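Local coordinates for protein endo-1,4-beta-mannanase (Eisenia fetida, PDB 5Y6T) that probably cleaves internal beta-1,4-mannosidic linkages of mannan polysaccharides, as a cold-adapted endo-mannanase of glycoside hydrolase family 5, at residues 87-92 / 143-148; 170-175 / 199-204; 191-196 / 227-232. All blocks are in the same frame, centred on the assembly; numbering follows the deposited sequence. Where two conformers were deposited one is given.

Contact 1. Residues 87-92 / 143-148; sequences VGTDAQ and DQALVP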
# COMPACT_ATOMS: atom_id res chain seq x y z
N VAL A 87 5.30 15.39 17.34
CA VAL A 87 6.61 15.99 17.56
C VAL A 87 7.72 15.29 16.82
O VAL A 87 8.81 15.85 16.70
CB VAL A 87 6.98 16.11 19.07
CG1 VAL A 87 6.04 17.07 19.75
CG2 VAL A 87 7.07 14.74 19.76
N GLY A 88 7.41 14.15 16.21
CA GLY A 88 8.42 13.43 15.45
C GLY A 88 7.91 12.10 15.03
O GLY A 88 6.77 11.73 15.35
N THR A 89 8.73 11.38 14.26
CA THR A 89 8.33 10.04 13.79
C THR A 89 8.21 9.05 14.93
O THR A 89 7.53 8.03 14.82
CB THR A 89 9.39 9.49 12.79
OG1 THR A 89 10.76 9.55 13.34
CG2 THR A 89 9.39 10.29 11.56
N ASP A 90 9.06 9.25 15.94
CA ASP A 90 9.16 8.34 17.07
C ASP A 90 9.92 9.02 18.18
O ASP A 90 10.61 10.01 17.91
CB ASP A 90 9.81 7.02 16.71
CG ASP A 90 11.25 7.18 16.26
OD1 ASP A 90 11.44 7.76 15.16
OD2 ASP A 90 12.23 6.72 17.01
N ALA A 91 9.79 8.51 19.40
CA ALA A 91 10.45 9.15 20.58
C ALA A 91 11.94 9.27 20.47
O ALA A 91 12.50 10.20 21.03
CB ALA A 91 10.10 8.46 21.91
N GLN A 92 12.62 8.32 19.82
CA GLN A 92 14.04 8.29 19.77
C GLN A 92 14.61 8.81 18.45
O GLN A 92 15.83 8.74 18.23
CB GLN A 92 14.54 6.87 20.05
CG GLN A 92 14.27 6.42 21.46
CD GLN A 92 14.48 4.94 21.69
OE1 GLN A 92 13.77 4.35 22.48
NE2 GLN A 92 15.51 4.39 21.10
N ASP A 143 4.49 17.94 9.11
CA ASP A 143 5.66 18.85 9.14
C ASP A 143 6.74 18.28 10.00
O ASP A 143 7.92 18.44 9.67
CB ASP A 143 5.26 20.17 9.76
CG ASP A 143 4.45 21.07 8.83
OD1 ASP A 143 4.37 20.84 7.59
OD2 ASP A 143 3.84 21.96 9.43
N GLN A 144 6.38 17.59 11.11
CA GLN A 144 7.33 17.13 12.12
C GLN A 144 7.78 15.70 11.92
O GLN A 144 8.82 15.28 12.40
CB GLN A 144 6.80 17.26 13.55
CG GLN A 144 6.45 18.65 14.08
CD GLN A 144 7.21 19.79 13.46
OE1 GLN A 144 6.71 20.47 12.60
NE2 GLN A 144 8.40 20.03 13.95
N ALA A 145 6.99 14.92 11.21
CA ALA A 145 7.30 13.51 11.03
C ALA A 145 7.46 13.16 9.52
O ALA A 145 8.57 12.77 9.09
CB ALA A 145 6.27 12.62 11.75
N LEU A 146 6.39 13.35 8.74
CA LEU A 146 6.32 12.82 7.39
C LEU A 146 7.31 13.51 6.43
O LEU A 146 8.09 12.85 5.79
CB LEU A 146 4.90 12.92 6.87
CG LEU A 146 4.55 12.25 5.54
CD1 LEU A 146 4.86 10.74 5.50
CD2 LEU A 146 3.14 12.57 5.10
N VAL A 147 7.22 14.84 6.34
CA VAL A 147 8.06 15.55 5.39
C VAL A 147 9.53 15.32 5.65
O VAL A 147 10.25 14.97 4.72
CB VAL A 147 7.68 17.05 5.29
CG1 VAL A 147 8.81 17.88 4.62
CG2 VAL A 147 6.32 17.23 4.55
N PRO A 148 9.99 15.47 6.88
CA PRO A 148 11.42 15.21 7.12
C PRO A 148 11.89 13.79 6.77
O PRO A 148 12.96 13.63 6.14
CB PRO A 148 11.58 15.45 8.61
CG PRO A 148 10.52 16.50 8.89
CD PRO A 148 9.33 15.99 8.11
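Thr89 and Ala145 approach most closely in backbone position, their CA atoms 4.6 Å apart, where the end of a short hairpin leans on a helix. From CB the Thr89 side chain forks. The hydroxyl sits between the backbone N and the carbonyl carbon (chi1 52°), which leaves the methyl CG2 anti to the carbonyl carbon and turned to the helix. Thr89 CG2 lies 3.6 Å from Ala145 O and 3.9 Å from Ala145 CB. Met149, one turn further along the same helix, also touches Thr89. The other branch, the hydroxyl OG1, donates to Asp90 OD1 over 2.6 Å, reaching it nearly in line with the C-O bond. That carboxylate also accepts from the backbone N-H groups of Asn40, Thr94 and Met95, so threonine suits its place by giving a methyl to the helix and a proton to an acceptor group already bound on several sides.

Ala145 presents only a methyl, small enough for the strand backbone to come close, with Ala145 CB 3.7 Å from Gly88 C. Beside it Gly88 CA sends a C-H almost straight at Gln144 O, at 3.6 Å with 171° at the hydrogen. In a regular alpha-helix that carbonyl would be bonded to the N-H four residues on, but Pro148 has none to offer, and the helix is kinked there after a wider pi-type turn. The foot of the Gln144 side chain completes the contact, Gln144 CB lying 3.9 Å from Val87 C, before its chain leads away from the strand. The whole is a beta-hairpin, formed by strands 79-80 and 86-88, resting on the outer helix 135-152 of a (beta/alpha)8 barrel.

Contact 2. Residues 170-175 / 199-204; sequences GIVSAG and IPMQRL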
# COMPACT_ATOMS: atom_id res chain seq x y z
N GLY A 170 -11.97 -0.07 5.74
CA GLY A 170 -12.18 -0.65 7.09
C GLY A 170 -12.72 0.30 8.11
O GLY A 170 -13.43 -0.15 9.03
N ILE A 171 -12.48 1.61 7.96
CA ILE A 171 -12.87 2.55 8.98
C ILE A 171 -13.90 3.54 8.46
O ILE A 171 -14.10 4.59 9.08
CB ILE A 171 -11.65 3.25 9.59
CG1 ILE A 171 -10.71 3.91 8.56
CG2 ILE A 171 -10.94 2.23 10.49
CD1 ILE A 171 -9.52 4.63 9.20
N VAL A 172 -14.46 3.29 7.27
CA VAL A 172 -15.40 4.22 6.64
C VAL A 172 -16.84 3.89 6.97
O VAL A 172 -17.21 2.75 7.18
CB VAL A 172 -15.22 4.29 5.11
CG1 VAL A 172 -15.86 3.10 4.40
CG2 VAL A 172 -15.76 5.61 4.53
N SER A 173 -17.64 4.96 6.99
CA SER A 173 -19.06 4.84 7.10
C SER A 173 -19.64 4.51 5.74
O SER A 173 -19.70 5.35 4.83
CB SER A 173 -19.62 6.15 7.67
OG SER A 173 -20.97 5.90 8.05
N ALA A 174 -19.98 3.25 5.62
CA ALA A 174 -20.48 2.68 4.35
C ALA A 174 -21.99 2.82 4.22
O ALA A 174 -22.70 2.85 5.20
CB ALA A 174 -20.05 1.23 4.22
N GLY A 175 -22.52 2.87 3.00
CA GLY A 175 -23.97 2.91 2.82
C GLY A 175 -24.60 4.26 3.12
O GLY A 175 -25.74 4.32 3.57
N ILE A 199 -15.95 6.45 9.99
CA ILE A 199 -15.49 7.79 9.70
C ILE A 199 -16.02 8.14 8.32
O ILE A 199 -15.98 7.31 7.41
CB ILE A 199 -13.95 7.80 9.71
CG1 ILE A 199 -13.42 7.43 11.10
CG2 ILE A 199 -13.37 9.20 9.34
CD1 ILE A 199 -11.91 7.32 11.19
N PRO A 200 -16.46 9.38 8.13
CA PRO A 200 -16.91 9.77 6.79
C PRO A 200 -15.87 9.60 5.74
O PRO A 200 -14.73 10.01 5.94
CB PRO A 200 -17.24 11.25 6.95
CG PRO A 200 -17.59 11.41 8.41
CD PRO A 200 -16.62 10.49 9.11
N MET A 201 -16.29 9.17 4.56
CA MET A 201 -15.39 9.07 3.43
C MET A 201 -14.63 10.33 3.11
O MET A 201 -13.40 10.30 2.87
CB MET A 201 -16.15 8.56 2.19
CG MET A 201 -15.24 8.44 0.96
SD MET A 201 -13.91 7.25 1.09
CE MET A 201 -14.78 5.73 0.75
N GLN A 202 -15.33 11.47 3.12
CA GLN A 202 -14.65 12.75 2.87
C GLN A 202 -13.45 12.99 3.77
O GLN A 202 -12.42 13.53 3.27
CB GLN A 202 -15.63 13.90 2.99
CG GLN A 202 -14.99 15.25 2.69
CD GLN A 202 -14.43 15.97 3.87
OE1 GLN A 202 -14.89 15.82 5.02
NE2 GLN A 202 -13.42 16.80 3.60
N ARG A 203 -13.53 12.59 5.07
CA ARG A 203 -12.41 12.81 5.98
C ARG A 203 -11.21 11.89 5.66
O ARG A 203 -10.05 12.31 5.76
CB ARG A 203 -12.85 12.66 7.44
CG ARG A 203 -13.87 13.70 7.87
CD ARG A 203 -14.03 13.64 9.38
NE ARG A 203 -14.90 14.67 9.96
CZ ARG A 203 -14.49 15.89 10.33
NH1 ARG A 203 -13.24 16.29 10.14
NH2 ARG A 203 -15.34 16.71 10.92
N LEU A 204 -11.52 10.65 5.22
CA LEU A 204 -10.47 9.70 4.81
C LEU A 204 -9.77 10.18 3.57
O LEU A 204 -8.52 10.18 3.50
CB LEU A 204 -11.03 8.31 4.61
CG LEU A 204 -11.63 7.72 5.91
CD1 LEU A 204 -12.31 6.38 5.61
CD2 LEU A 204 -10.59 7.53 7.01
O HOH W 1 -19.01 8.12 4.55
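A single beta bridge of parallel pattern joins Ile199 to Val172, just before helix 201-218 of the (beta/alpha)8 barrel begins. Ile199 uses both its backbone polar groups on the loop: its N donates to Ile171 O over 2.8 Å, and its O accepts from Ser173 N, 2.9 Å away, with the donor standing well above the carbonyl plane. The same Ile199 O receives a C-H from Val172 CA at 3.2 Å. The Ile199 side chain runs alongside that of Ile171, the two pointing the same way, and also touches Ile132 and Tyr133 of helix 126-133.

Pro200 holds the N-cap position, where its ring restricts the backbone leading into the helix. Met201 then opens the first turn, and its N-H, which has no helical acceptor before it, is taken up by a water that also donates to Ser173 O. Its side chain lies by Val172, with Met201 CB 3.8 Å from Val172 CG2, the methyl carried to the helix by standing anti to the valine backbone N.

One turn on, Leu204 faces the loop, and each of its two methyls meets one of the beta-branched residues there. Leu204 CD1 rests 3.6 Å from Val172 CB, while Leu204 CD2 meets Ile171 CD1 at 3.8 Å.

Contact 3. Residues 191-196 / 227-232; sequences SGAGWA and GSWSER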
# COMPACT_ATOMS: atom_id res chain seq x y z
N SER A 191 -21.45 -4.25 1.68
CA SER A 191 -20.16 -4.85 1.28
C SER A 191 -19.35 -5.40 2.44
O SER A 191 -18.40 -6.09 2.25
CB SER A 191 -19.34 -3.75 0.57
OG SER A 191 -18.91 -2.77 1.50
N GLY A 192 -19.72 -5.05 3.68
CA GLY A 192 -18.92 -5.31 4.84
C GLY A 192 -17.86 -4.24 5.19
O GLY A 192 -17.23 -4.28 6.28
N ALA A 193 -17.72 -3.22 4.36
CA ALA A 193 -16.91 -2.02 4.71
C ALA A 193 -17.33 -1.43 6.05
O ALA A 193 -18.50 -1.49 6.46
CB ALA A 193 -16.97 -0.99 3.60
N GLY A 194 -16.39 -0.80 6.73
CA GLY A 194 -16.70 -0.14 8.00
C GLY A 194 -16.70 -1.08 9.19
O GLY A 194 -17.33 -0.82 10.20
N TRP A 195 -15.95 -2.17 9.08
CA TRP A 195 -15.90 -3.15 10.20
C TRP A 195 -15.15 -2.61 11.41
O TRP A 195 -15.33 -3.08 12.53
CB TRP A 195 -15.21 -4.44 9.74
CG TRP A 195 -13.78 -4.32 9.27
CD1 TRP A 195 -12.66 -4.40 10.04
CD2 TRP A 195 -13.32 -4.10 7.93
NE1 TRP A 195 -11.56 -4.29 9.28
CE2 TRP A 195 -11.93 -4.11 7.97
CE3 TRP A 195 -13.96 -4.02 6.66
CZ2 TRP A 195 -11.13 -3.95 6.82
CZ3 TRP A 195 -13.20 -3.79 5.56
CH2 TRP A 195 -11.77 -3.75 5.64
N ALA A 196 -14.28 -1.63 11.22
CA ALA A 196 -13.44 -1.15 12.32
C ALA A 196 -13.79 0.29 12.83
O ALA A 196 -13.35 0.67 13.90
CB ALA A 196 -11.97 -1.22 11.91
N GLY A 227 -4.07 1.19 -1.04
CA GLY A 227 -4.55 -0.16 -1.14
C GLY A 227 -5.99 -0.28 -0.62
O GLY A 227 -6.21 -0.32 0.60
N SER A 228 -6.98 -0.40 -1.51
CA SER A 228 -8.35 -0.61 -1.05
C SER A 228 -8.63 -2.11 -0.74
O SER A 228 -7.99 -3.00 -1.31
CB SER A 228 -9.46 -0.13 -2.07
OG SER A 228 -9.47 1.28 -2.08
N TRP A 229 -9.58 -2.35 0.14
CA TRP A 229 -9.83 -3.70 0.59
C TRP A 229 -10.51 -4.61 -0.45
O TRP A 229 -10.47 -5.83 -0.31
CB TRP A 229 -10.63 -3.66 1.87
CG TRP A 229 -12.09 -4.08 1.78
CD1 TRP A 229 -12.61 -5.22 2.37
CD2 TRP A 229 -13.20 -3.37 1.19
NE1 TRP A 229 -13.97 -5.23 2.17
CE2 TRP A 229 -14.36 -4.11 1.48
CE3 TRP A 229 -13.35 -2.16 0.49
CZ2 TRP A 229 -15.63 -3.72 1.03
CZ3 TRP A 229 -14.60 -1.78 0.05
CH2 TRP A 229 -15.74 -2.56 0.33
N SER A 230 -11.06 -4.03 -1.49
CA SER A 230 -11.70 -4.76 -2.61
C SER A 230 -11.79 -3.75 -3.78
O SER A 230 -11.43 -2.57 -3.62
CB SER A 230 -13.09 -5.22 -2.17
OG SER A 230 -13.98 -4.15 -2.15
N GLU A 231 -12.18 -4.25 -4.96
CA GLU A 231 -12.35 -3.44 -6.14
C GLU A 231 -13.45 -2.42 -5.94
O GLU A 231 -13.53 -1.48 -6.72
CB GLU A 231 -12.68 -4.32 -7.37
CG GLU A 231 -14.07 -5.01 -7.28
CD GLU A 231 -14.06 -6.38 -6.57
OE1 GLU A 231 -13.12 -6.68 -5.80
OE2 GLU A 231 -15.10 -7.08 -6.76
N ARG A 232 -14.34 -2.62 -4.94
CA ARG A 232 -15.53 -1.83 -4.81
C ARG A 232 -15.30 -0.36 -4.58
O ARG A 232 -16.21 0.45 -4.78
CB ARG A 232 -16.41 -2.36 -3.69
CG ARG A 232 -16.87 -3.81 -3.84
CD ARG A 232 -17.76 -4.08 -2.63
NE ARG A 232 -18.13 -5.48 -2.46
CZ ARG A 232 -17.42 -6.44 -1.85
NH1 ARG A 232 -16.17 -6.26 -1.44
NH2 ARG A 232 -17.98 -7.66 -1.74
O HOH W 2 -16.03 -7.21 2.97
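On the C-terminal rim of the (beta/alpha)8 barrel, the side on which family 5 glycosidases carry their active site, the indoles of Trp195 and Trp229 meet across two loops. Trp195 CZ3 lies over one face of the Trp229 ring, 3.5 Å from Trp229 CD1; the planes are inclined at 52°, so the pair is oblique. The indoles pack on each other with both N-H groups bonded: Trp195 NE1 donates to Ala121 O, and Trp229 NE1 to a water 3.0 Å away that in turn donates to Ser191 O.

Ala193 sets its methyl off-centre on the Trp229 six-membered ring as a CH-pi contact, CB being 4.3 Å from the centroid. Ser191 comes instead to the ring edge, with Ser191 OG 3.4 Å from Trp229 CH2. That hydroxyl closes an ST turn by accepting from Ala193 N at 164°, and is also bonded to Leu188 O; Gly192 makes the tight turn possible with its positive phi. Ser191 CB meanwhile sits over a face of the Arg232 guanidinium, 3.7 Å from Arg232 NE. The arginine chain is extended from CG to NE, and its NH1 turns back to Ser230 OG over 3.1 Å. The same oxygen accepts from Arg232 N in a second ST turn and lies over the Trp229 face opposite Ala193 CA.

A bound Tris molecule, probably from the crystallisation liquor, lies near the Trp195 side chain. Trp229 follows directly on barrel strand 223-228, its N bonded to Glu169 OE1, whereas Trp195 belongs to the long loop between strand 165-166 and helix 201-218.

Contact 1 is complete before the other two begin: its centre is about 26 Å from that of contact 2 and about 29 Å from that of contact 3. Contacts 2 and 3 have centres about 10 Å apart and interleave along the chain. They touch directly, with a probable hydrogen bond of 2.8 Å between Gly170 O and Ala196 N. Contact 2 ties the long loop before helix 201-218 to the start of that helix, and contact 3 joins it to the residues just after strand 223-228. Both lie on the rim loops, where family 5 enzymes carry the active site; contact 1 lies apart on the outer helices, where its Leu146 packs on Gln211 and Ile215 of helix 201-218.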